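Local coordinates for cell division control protein 13 (Saccharomyces cerevisiae, PDB 4HCE), which acts at telomeres and dimerises through its OB2 domain, as needed for productive Stn1 binding and efficient telomere maintenance, at the interface of chains A and B. Residues are numbered along the deposited sequence; one frame, centred on the assembly and turned at random. Chains: chain A/B, Cell division control protein 13.

Contact 1: the interface of chains A and B. Residues chain A 39, 112-113, 115, 117; chain B 28-30.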
ATOM      1  N   TYR A  39      -8.060  11.322  -0.619  1.00 51.06           N
ATOM      2  CA  TYR A  39      -7.832  10.314   0.430  1.00 52.82           C
ATOM      3  C   TYR A  39      -6.828   9.251   0.004  1.00 49.08           C
ATOM      4  O   TYR A  39      -6.004   8.803   0.806  1.00 48.13           O
ATOM      5  CB  TYR A  39      -9.146   9.638   0.819  1.00 56.79           C
ATOM      6  CG  TYR A  39     -10.232  10.611   1.218  1.00 61.99           C
ATOM      7  CD1 TYR A  39     -10.215  11.231   2.470  1.00 65.32           C
ATOM      8  CD2 TYR A  39     -11.273  10.911   0.347  1.00 63.53           C
ATOM      9  CE1 TYR A  39     -11.216  12.111   2.845  1.00 70.30           C
ATOM     10  CE2 TYR A  39     -12.282  11.787   0.710  1.00 67.97           C
ATOM     11  CZ  TYR A  39     -12.247  12.387   1.957  1.00 70.86           C
ATOM     12  OH  TYR A  39     -13.237  13.267   2.319  1.00 76.15           O
ATOM     13  N   ASN A 112      -0.936  11.742   8.643  1.00 63.99           N
ATOM     14  CA  ASN A 112      -1.819  10.613   8.301  1.00 69.24           C
ATOM     15  C   ASN A 112      -3.244  10.961   8.760  1.00 74.70           C
ATOM     16  O   ASN A 112      -4.047  10.074   9.086  1.00 77.21           O
ATOM     17  CB  ASN A 112      -1.353   9.257   8.866  1.00 67.01           C
ATOM     18  CG  ASN A 112      -1.872   8.075   8.058  1.00 67.82           C
ATOM     19  OD1 ASN A 112      -1.846   8.086   6.815  1.00 63.98           O
ATOM     20  ND2 ASN A 112      -2.346   7.042   8.761  1.00 67.07           N
ATOM     21  N   ASP A 113      -3.536  12.266   8.782  1.00 78.30           N
ATOM     22  CA  ASP A 113      -4.786  12.821   9.323  1.00 87.55           C
ATOM     23  C   ASP A 113      -4.817  12.773  10.849  1.00 92.29           C
ATOM     24  O   ASP A 113      -5.539  13.547  11.487  1.00 91.40           O
ATOM     25  CB  ASP A 113      -6.021  12.103   8.754  1.00 88.92           C
ATOM     26  CG  ASP A 113      -6.136  12.235   7.248  1.00 91.35           C
ATOM     27  OD1 ASP A 113      -5.410  13.063   6.653  1.00 96.85           O
ATOM     28  OD2 ASP A 113      -6.958  11.504   6.657  1.00 93.75           O
ATOM     29  N   THR A 115      -6.108  10.498  12.631  1.00106.65           N
ATOM     30  CA  THR A 115      -7.505  10.129  12.945  1.00108.73           C
ATOM     31  C   THR A 115      -7.672   8.667  13.437  1.00108.96           C
ATOM     32  O   THR A 115      -8.046   7.771  12.662  1.00105.67           O
ATOM     33  CB  THR A 115      -8.443  10.451  11.746  1.00107.65           C
ATOM     34  OG1 THR A 115      -9.813  10.248  12.115  1.00108.83           O
ATOM     35  CG2 THR A 115      -8.109   9.622  10.500  1.00102.92           C
ATOM     36  N   SER A 117      -5.783   6.690  13.517  1.00100.28           N
ATOM     37  CA  SER A 117      -4.799   6.018  12.691  1.00 93.31           C
ATOM     38  C   SER A 117      -3.475   5.962  13.439  1.00 88.79           C
ATOM     39  O   SER A 117      -3.269   6.708  14.406  1.00 93.52           O
ATOM     40  CB  SER A 117      -4.604   6.802  11.383  1.00 89.97           C
ATOM     41  OG  SER A 117      -4.243   8.157  11.634  1.00 81.67           O
TER
ATOM     42  N   PRO B  28      -7.303   3.871   2.746  1.00 35.10           N
ATOM     43  CA  PRO B  28      -7.116   5.216   3.324  1.00 35.54           C
ATOM     44  C   PRO B  28      -7.877   5.400   4.653  1.00 35.10           C
ATOM     45  O   PRO B  28      -8.942   4.819   4.830  1.00 33.02           O
ATOM     46  CB  PRO B  28      -7.685   6.147   2.238  1.00 34.77           C
ATOM     47  CG  PRO B  28      -8.614   5.302   1.439  1.00 35.25           C
ATOM     48  CD  PRO B  28      -8.059   3.908   1.476  1.00 34.20           C
ATOM     49  N   PRO B  29      -7.334   6.216   5.580  1.00 37.11           N
ATOM     50  CA  PRO B  29      -7.929   6.301   6.923  1.00 36.78           C
ATOM     51  C   PRO B  29      -9.230   7.108   6.972  1.00 37.77           C
ATOM     52  O   PRO B  29      -9.994   6.994   7.934  1.00 35.69           O
ATOM     53  CB  PRO B  29      -6.834   6.981   7.758  1.00 38.09           C
ATOM     54  CG  PRO B  29      -6.020   7.766   6.776  1.00 36.38           C
ATOM     55  CD  PRO B  29      -6.116   7.049   5.449  1.00 36.64           C
ATOM     56  N   GLN B  30      -9.468   7.902   5.933  1.00 38.99           N
ATOM     57  CA  GLN B  30     -10.681   8.695   5.806  1.00 42.59           C
ATOM     58  C   GLN B  30     -11.359   8.455   4.456  1.00 40.67           C
ATOM     59  O   GLN B  30     -10.696   8.384   3.422  1.00 39.03           O
ATOM     60  CB  GLN B  30     -10.339  10.179   5.920  1.00 50.44           C
ATOM     61  CG  GLN B  30     -10.553  10.803   7.280  1.00 56.09           C
ATOM     62  CD  GLN B  30     -10.684  12.309   7.158  1.00 64.93           C
ATOM     63  OE1 GLN B  30     -11.772  12.831   6.880  1.00 66.96           O
ATOM     64  NE2 GLN B  30      -9.567  13.016   7.326  1.00 64.76           N
TER
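B:Gln30 lies between A:Tyr39 and A:Asp113. The polar contact is modest. B:Gln30 NE2, the amide nitrogen, gives a weak hydrogen bond to the carboxylate oxygen A:Asp113 OD2 at 3.1 Å. The two flat groups are turned 72° apart. B:Gln30 is extended beyond CG (chi2 -159°), which carries its amide past the carboxylate.

The other contacts are mostly apolar. B:Gln30 CB touches ring atom A:Tyr39 CD1 at 3.6 Å. The phenol ring and the amide are tilted 65° to each other, so they do not stack. At the base of the tyrosine, A:Tyr39 CB meets B:Pro28 CB at 4.0 Å. On the other flank, the methyl A:Thr115 CG2 reaches B:Pro29 CB at 4.0 Å.

A backbone carbonyl oxygen adds a van der Waals contact, with A:Asn112 O 3.8 Å from B:Pro29 CG. That carbonyl also takes a bond within chain A from the hydroxyl A:Ser117 OG at 3.2 Å. It ties A:Ser117 back to A:Asn112 within the loop.

In the OB fold, the chain B residues directly follow strand 22-27. A:Tyr39 lies between 3-10 helix 34-37 and strand 42-47. The remaining residues belong to the loop joining strands 101-110 and 120-129.

Contact 2: the interface of chains A and B. Residues chain A 24, 56-58; chain B 111, 118-119.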
ATOM      1  N   VAL A  24       8.504   0.378 -12.171  1.00 39.25           N
ATOM      2  CA  VAL A  24       7.897  -0.720 -12.930  1.00 41.88           C
ATOM      3  C   VAL A  24       6.371  -0.726 -12.859  1.00 43.21           C
ATOM      4  O   VAL A  24       5.723  -1.440 -13.614  1.00 44.24           O
ATOM      5  CB  VAL A  24       8.450  -2.105 -12.509  1.00 42.47           C
ATOM      6  CG1 VAL A  24       9.812  -2.352 -13.153  1.00 42.07           C
ATOM      7  CG2 VAL A  24       8.536  -2.218 -10.993  1.00 39.94           C
ATOM      8  N   LYS A  56       8.006 -10.059 -13.235  1.00 85.29           N
ATOM      9  CA  LYS A  56       6.572 -10.011 -12.918  1.00 81.26           C
ATOM     10  C   LYS A  56       6.057  -9.732 -11.509  1.00 73.12           C
ATOM     11  O   LYS A  56       5.832  -8.569 -11.168  1.00 77.08           O
ATOM     12  CB  LYS A  56       5.680 -11.083 -13.581  1.00 80.45           C
ATOM     13  CG  LYS A  56       4.191 -10.895 -13.292  1.00 78.50           C
ATOM     14  CD  LYS A  56       3.638  -9.636 -13.966  1.00 77.80           C
ATOM     15  CE  LYS A  56       2.155  -9.444 -13.681  1.00 77.89           C
ATOM     16  NZ  LYS A  56       1.349 -10.542 -14.284  1.00 74.45           N
ATOM     17  N   VAL A  57       5.841 -10.777 -10.711  1.00 64.84           N
ATOM     18  CA  VAL A  57       5.009 -10.590  -9.520  1.00 56.78           C
ATOM     19  C   VAL A  57       5.827  -9.780  -8.522  1.00 50.64           C
ATOM     20  O   VAL A  57       6.788 -10.261  -7.929  1.00 48.33           O
ATOM     21  CB  VAL A  57       4.314 -11.839  -8.928  1.00 56.60           C
ATOM     22  CG1 VAL A  57       5.298 -12.984  -8.705  1.00 58.96           C
ATOM     23  CG2 VAL A  57       3.599 -11.467  -7.632  1.00 53.43           C
ATOM     24  N   LEU A  58       5.458  -8.509  -8.429  1.00 45.30           N
ATOM     25  CA  LEU A  58       6.007  -7.616  -7.429  1.00 42.57           C
ATOM     26  C   LEU A  58       5.496  -8.062  -6.081  1.00 38.44           C
ATOM     27  O   LEU A  58       4.332  -8.415  -5.948  1.00 36.84           O
ATOM     28  CB  LEU A  58       5.442  -6.225  -7.723  1.00 42.06           C
ATOM     29  CG  LEU A  58       5.711  -5.619  -9.096  1.00 44.66           C
ATOM     30  CD1 LEU A  58       4.982  -4.295  -9.212  1.00 43.21           C
ATOM     31  CD2 LEU A  58       7.208  -5.432  -9.303  1.00 46.12           C
TER
ATOM     32  N   ASP B 111      -4.147  -8.678  -9.889  1.00 60.67           N
ATOM     33  CA  ASP B 111      -3.818  -8.131 -11.188  1.00 67.43           C
ATOM     34  C   ASP B 111      -4.847  -7.072 -11.575  1.00 72.60           C
ATOM     35  O   ASP B 111      -5.974  -7.380 -11.977  1.00 69.72           O
ATOM     36  CB  ASP B 111      -3.698  -9.238 -12.223  1.00 68.75           C
ATOM     37  CG  ASP B 111      -2.603  -8.966 -13.203  1.00 70.68           C
ATOM     38  OD1 ASP B 111      -2.773  -8.039 -14.006  1.00 71.54           O
ATOM     39  OD2 ASP B 111      -1.563  -9.652 -13.158  1.00 77.18           O
ATOM     40  N   PRO B 118       2.254  -3.954 -12.868  1.00 80.24           N
ATOM     41  CA  PRO B 118       1.836  -5.346 -13.073  1.00 74.86           C
ATOM     42  C   PRO B 118       1.077  -5.948 -11.873  1.00 69.20           C
ATOM     43  O   PRO B 118       0.778  -5.234 -10.900  1.00 66.46           O
ATOM     44  CB  PRO B 118       3.172  -6.083 -13.265  1.00 75.35           C
ATOM     45  CG  PRO B 118       4.129  -5.043 -13.723  1.00 75.73           C
ATOM     46  CD  PRO B 118       3.725  -3.838 -12.930  1.00 78.78           C
ATOM     47  N   GLY B 119       0.768  -7.246 -11.952  1.00 60.91           N
ATOM     48  CA  GLY B 119       0.183  -7.976 -10.833  1.00 54.96           C
ATOM     49  C   GLY B 119       1.148  -8.040  -9.660  1.00 50.54           C
ATOM     50  O   GLY B 119       2.363  -8.115  -9.844  1.00 50.71           O
TER
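The ring of B:Pro118 is met by chain A over one face and along its rim. This loop contact is part of the interface between two OB-fold (OB2) domains. A:Leu58 CD1, a leucine methyl, sits over the face near the ring carbon B:Pro118 CD at 4.0 Å. At the rim, the A:Lys56 chain passes the CB corner, with A:Lys56 CE 3.5 Å from B:Pro118 CB. The carbonyl A:Val24 O comes up to the CD corner from the other end. The second flat group is the B:Asp111 carboxylate, approached at its oxygen OD2.

A:Val24 is in strand 22-27, and A:Lys56 to A:Leu58 are in a loop. On chain B, the residues come from the loop between strands 101-110 and 120-129, where B:Pro118 follows a cis peptide bond.

A:Lys56 NZ donates a hydrogen bond to B:Asp111 OD2 at 3.2 Å, and the pair forms a salt bridge. The amine nitrogen NZ meets OD2 nearly end-on to its C-O bond. The lysine bends at chi2 (68°) and chi4 (-65°), which lays its aliphatic part beside B:Pro118 and turns the amine to the aspartate. A:Lys56 CE also packs on B:Gly119 CA at 3.8 Å. The backbone A:Leu58 N gives a weak hydrogen bond to B:Gly119 O at 3.4 Å.

Contact 3: the interface of chains A and B. Residues chain A 57-58, 60; chain B 109, 119-121.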
ATOM      1  N   VAL A  57       5.841 -10.777 -10.711  1.00 64.84           N
ATOM      2  CA  VAL A  57       5.009 -10.590  -9.520  1.00 56.78           C
ATOM      3  C   VAL A  57       5.827  -9.780  -8.522  1.00 50.64           C
ATOM      4  O   VAL A  57       6.788 -10.261  -7.929  1.00 48.33           O
ATOM      5  CB  VAL A  57       4.314 -11.839  -8.928  1.00 56.60           C
ATOM      6  CG1 VAL A  57       5.298 -12.984  -8.705  1.00 58.96           C
ATOM      7  CG2 VAL A  57       3.599 -11.467  -7.632  1.00 53.43           C
ATOM      8  N   LEU A  58       5.458  -8.509  -8.429  1.00 45.30           N
ATOM      9  CA  LEU A  58       6.007  -7.616  -7.429  1.00 42.57           C
ATOM     10  C   LEU A  58       5.496  -8.062  -6.081  1.00 38.44           C
ATOM     11  O   LEU A  58       4.332  -8.415  -5.948  1.00 36.84           O
ATOM     12  CB  LEU A  58       5.442  -6.225  -7.723  1.00 42.06           C
ATOM     13  CG  LEU A  58       5.711  -5.619  -9.096  1.00 44.66           C
ATOM     14  CD1 LEU A  58       4.982  -4.295  -9.212  1.00 43.21           C
ATOM     15  CD2 LEU A  58       7.208  -5.432  -9.303  1.00 46.12           C
ATOM     16  N   PRO A  60       6.020  -5.869  -2.790  1.00 38.70           N
ATOM     17  CA  PRO A  60       6.587  -4.647  -2.213  1.00 39.80           C
ATOM     18  C   PRO A  60       7.318  -4.963  -0.928  1.00 40.43           C
ATOM     19  O   PRO A  60       6.813  -5.729  -0.102  1.00 40.00           O
ATOM     20  CB  PRO A  60       5.357  -3.791  -1.918  1.00 38.63           C
ATOM     21  CG  PRO A  60       4.363  -4.230  -2.934  1.00 40.50           C
ATOM     22  CD  PRO A  60       4.629  -5.678  -3.236  1.00 38.43           C
TER
ATOM     23  N   LEU B 109      -2.692 -13.274  -6.383  1.00 37.30           N
ATOM     24  CA  LEU B 109      -2.070 -12.476  -7.414  1.00 39.53           C
ATOM     25  C   LEU B 109      -3.123 -11.464  -7.808  1.00 43.31           C
ATOM     26  O   LEU B 109      -4.182 -11.804  -8.362  1.00 43.37           O
ATOM     27  CB  LEU B 109      -1.657 -13.343  -8.598  1.00 41.01           C
ATOM     28  CG  LEU B 109      -1.040 -12.645  -9.807  1.00 42.64           C
ATOM     29  CD1 LEU B 109       0.357 -12.132  -9.509  1.00 41.41           C
ATOM     30  CD2 LEU B 109      -1.018 -13.609 -10.981  1.00 46.34           C
ATOM     31  N   GLY B 119       0.768  -7.246 -11.952  1.00 60.91           N
ATOM     32  CA  GLY B 119       0.183  -7.976 -10.833  1.00 54.96           C
ATOM     33  C   GLY B 119       1.148  -8.040  -9.660  1.00 50.54           C
ATOM     34  O   GLY B 119       2.363  -8.115  -9.844  1.00 50.71           O
ATOM     35  N   MET B 120       0.622  -7.970  -8.446  1.00 46.29           N
ATOM     36  CA  MET B 120       1.473  -8.171  -7.274  1.00 45.75           C
ATOM     37  C   MET B 120       0.870  -9.175  -6.319  1.00 40.52           C
ATOM     38  O   MET B 120      -0.313  -9.470  -6.404  1.00 40.26           O
ATOM     39  CB  MET B 120       1.841  -6.850  -6.580  1.00 47.69           C
ATOM     40  CG  MET B 120       0.713  -5.869  -6.377  1.00 50.00           C
ATOM     41  SD  MET B 120       1.403  -4.209  -6.181  1.00 54.45           S
ATOM     42  CE  MET B 120      -0.106  -3.250  -6.191  1.00 52.67           C
ATOM     43  N   ALA B 121       1.691  -9.738  -5.440  1.00 38.42           N
ATOM     44  CA  ALA B 121       1.173 -10.679  -4.437  1.00 36.03           C
ATOM     45  C   ALA B 121       0.753  -9.860  -3.237  1.00 33.76           C
ATOM     46  O   ALA B 121       1.517  -9.058  -2.747  1.00 34.90           O
ATOM     47  CB  ALA B 121       2.212 -11.714  -4.037  1.00 33.03           C
TER
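The loop segment from A:Val57 to A:Pro60 runs beside the start of chain B strand 120-129. B:Leu109, near the end of strand 101-110, lies next to it. The motif is a short parallel beta bridge between two OB folds, pairing A:Leu58 with B:Met120.

B:Ala121 N donates to the carbonyl A:Leu58 O at 3.0 Å, with an angle of 156° at the hydrogen. The second bond of the bridge, to B:Gly119, is the weak one.

Side chains pack on either side of this backbone pairing. On one side, A:Val57 CG2 does the touching. With chi1 at 51° for CG1, the other branch, CG2, lies opposite the backbone N and faces chain B. It meets the methyl B:Leu109 CD1 at 3.8 Å and B:Ala121 CB at 3.9 Å. It also lies 3.9 Å from B:Met120 CA, so one valine branch sits among three residues. B:Leu109, from strand 101-110, reaches this methyl from another direction than B:Ala121.

On the other side, A:Leu58 CB meets B:Met120 CB at 3.8 Å. For B:Met120 chi1 is 45°, with CG tucked over the backbone between N and C. Beyond CG the chain is extended, and it carries the sulfur towards the ring of A:Pro60. The contact there is loose, with B:Met120 SD 4.4 Å from A:Pro60 CG.

Contact 4: the interface of chains A and B. Residues chain A 119-121; chain B 56-58, 60.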
ATOM      1  N   GLY A 119       0.704   6.372  12.444  1.00 54.28           N
ATOM      2  CA  GLY A 119       1.698   6.637  11.422  1.00 47.81           C
ATOM      3  C   GLY A 119       2.349   5.350  10.929  1.00 44.91           C
ATOM      4  O   GLY A 119       2.427   4.349  11.645  1.00 42.82           O
ATOM      5  N   MET A 120       2.791   5.385   9.682  1.00 42.97           N
ATOM      6  CA  MET A 120       3.533   4.305   9.084  1.00 41.12           C
ATOM      7  C   MET A 120       4.862   4.819   8.572  1.00 38.96           C
ATOM      8  O   MET A 120       4.925   5.921   8.001  1.00 39.71           O
ATOM      9  CB  MET A 120       2.754   3.737   7.913  1.00 43.82           C
ATOM     10  CG  MET A 120       1.554   2.906   8.315  1.00 49.81           C
ATOM     11  SD  MET A 120       0.742   2.248   6.850  1.00 50.76           S
ATOM     12  CE  MET A 120       0.097   3.785   6.203  1.00 49.17           C
ATOM     13  N   ALA A 121       5.914   4.030   8.766  1.00 35.48           N
ATOM     14  CA  ALA A 121       7.180   4.295   8.107  1.00 36.12           C
ATOM     15  C   ALA A 121       7.018   3.903   6.646  1.00 36.87           C
ATOM     16  O   ALA A 121       6.602   2.788   6.351  1.00 38.55           O
ATOM     17  CB  ALA A 121       8.322   3.526   8.757  1.00 33.13           C
TER
ATOM     18  N   LYS B  56       3.433   3.502  18.502  1.00 71.74           N
ATOM     19  CA  LYS B  56       3.586   2.503  17.447  1.00 63.12           C
ATOM     20  C   LYS B  56       3.661   3.122  16.063  1.00 57.46           C
ATOM     21  O   LYS B  56       2.800   3.901  15.651  1.00 53.61           O
ATOM     22  CB  LYS B  56       2.498   1.417  17.501  1.00 65.52           C
ATOM     23  CG  LYS B  56       1.143   1.784  16.903  1.00 66.01           C
ATOM     24  CD  LYS B  56       0.340   0.529  16.577  1.00 67.31           C
ATOM     25  CE  LYS B  56      -1.156   0.795  16.523  1.00 67.21           C
ATOM     26  NZ  LYS B  56      -1.767   0.881  17.880  1.00 68.52           N
ATOM     27  N   VAL B  57       4.743   2.799  15.374  1.00 52.03           N
ATOM     28  CA  VAL B  57       4.851   3.099  13.971  1.00 47.86           C
ATOM     29  C   VAL B  57       4.651   1.776  13.234  1.00 43.55           C
ATOM     30  O   VAL B  57       5.426   0.833  13.397  1.00 41.38           O
ATOM     31  CB  VAL B  57       6.221   3.708  13.626  1.00 48.79           C
ATOM     32  CG1 VAL B  57       6.351   3.879  12.122  1.00 45.60           C
ATOM     33  CG2 VAL B  57       6.441   5.029  14.371  1.00 47.74           C
ATOM     34  N   LEU B  58       3.606   1.714  12.427  1.00 39.06           N
ATOM     35  CA  LEU B  58       3.328   0.521  11.655  1.00 35.75           C
ATOM     36  C   LEU B  58       4.338   0.403  10.531  1.00 34.66           C
ATOM     37  O   LEU B  58       4.677   1.405   9.880  1.00 35.61           O
ATOM     38  CB  LEU B  58       1.916   0.581  11.070  1.00 34.27           C
ATOM     39  CG  LEU B  58       0.733   0.555  12.034  1.00 33.79           C
ATOM     40  CD1 LEU B  58      -0.573   0.479  11.252  1.00 31.69           C
ATOM     41  CD2 LEU B  58       0.895  -0.636  12.962  1.00 34.45           C
ATOM     42  N   PRO B  60       4.202  -2.409   7.566  1.00 30.96           N
ATOM     43  CA  PRO B  60       3.635  -3.582   6.884  1.00 30.21           C
ATOM     44  C   PRO B  60       4.728  -4.501   6.383  1.00 32.09           C
ATOM     45  O   PRO B  60       5.678  -4.050   5.735  1.00 32.24           O
ATOM     46  CB  PRO B  60       2.897  -2.983   5.688  1.00 30.26           C
ATOM     47  CG  PRO B  60       2.558  -1.581   6.103  1.00 30.65           C
ATOM     48  CD  PRO B  60       3.586  -1.144   7.110  1.00 30.45           C
TER
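This is a parallel beta bridge of the OB2 dimer, joining B:Leu58 to A:Met120 at the start of strand 120-129. B:Leu58 uses both of its backbone polar groups. Its N donates to A:Gly119 O at 3.0 Å. Its O accepts from A:Ala121 N at 3.1 Å, with an angle of 146° at the hydrogen. The two bonds lie on either side of A:Met120 and hold the segments in register.

The A:Met120 side chain crosses that of B:Leu58. A:Met120 CG touches B:Leu58 CB at 3.6 Å. Here chi1 is -73°, with CG opposite the carbonyl carbon. The chain then runs on to the ring of B:Pro60, where A:Met120 SD is 4.3 Å from B:Pro60 CG. It bends at chi3 (-69°), next to the sulfur.

On the other flank, the methyl B:Val57 CG1 packs on A:Ala121 CB at 3.9 Å. The same methyl also lies 3.4 Å from A:Ala121 N.

The bridge ties a loop of one subunit to a strand of the other. It probably contributes to the OB2 dimerisation that productive Stn1 binding requires.

Contact 2 and contact 3 are neighbours, with C-alpha centres about 5 Å apart, and they share A:Val57, A:Leu58 and B:Gly119. Contact 4 is roughly the two-fold counterpart of contact 3, with differing side chains. Its centre is about 22 Å from contact 3 and 24 Å from contact 2. Contact 1 lies about 13 Å from contact 4 and 25 to 26 Å from the other two. Contacts 1 and 4 draw on one stretch of chain A, the 112-119 loop and the strand it enters. The subunits are thus joined at two separated bridges related by the two-fold, which may restrain their relative motion.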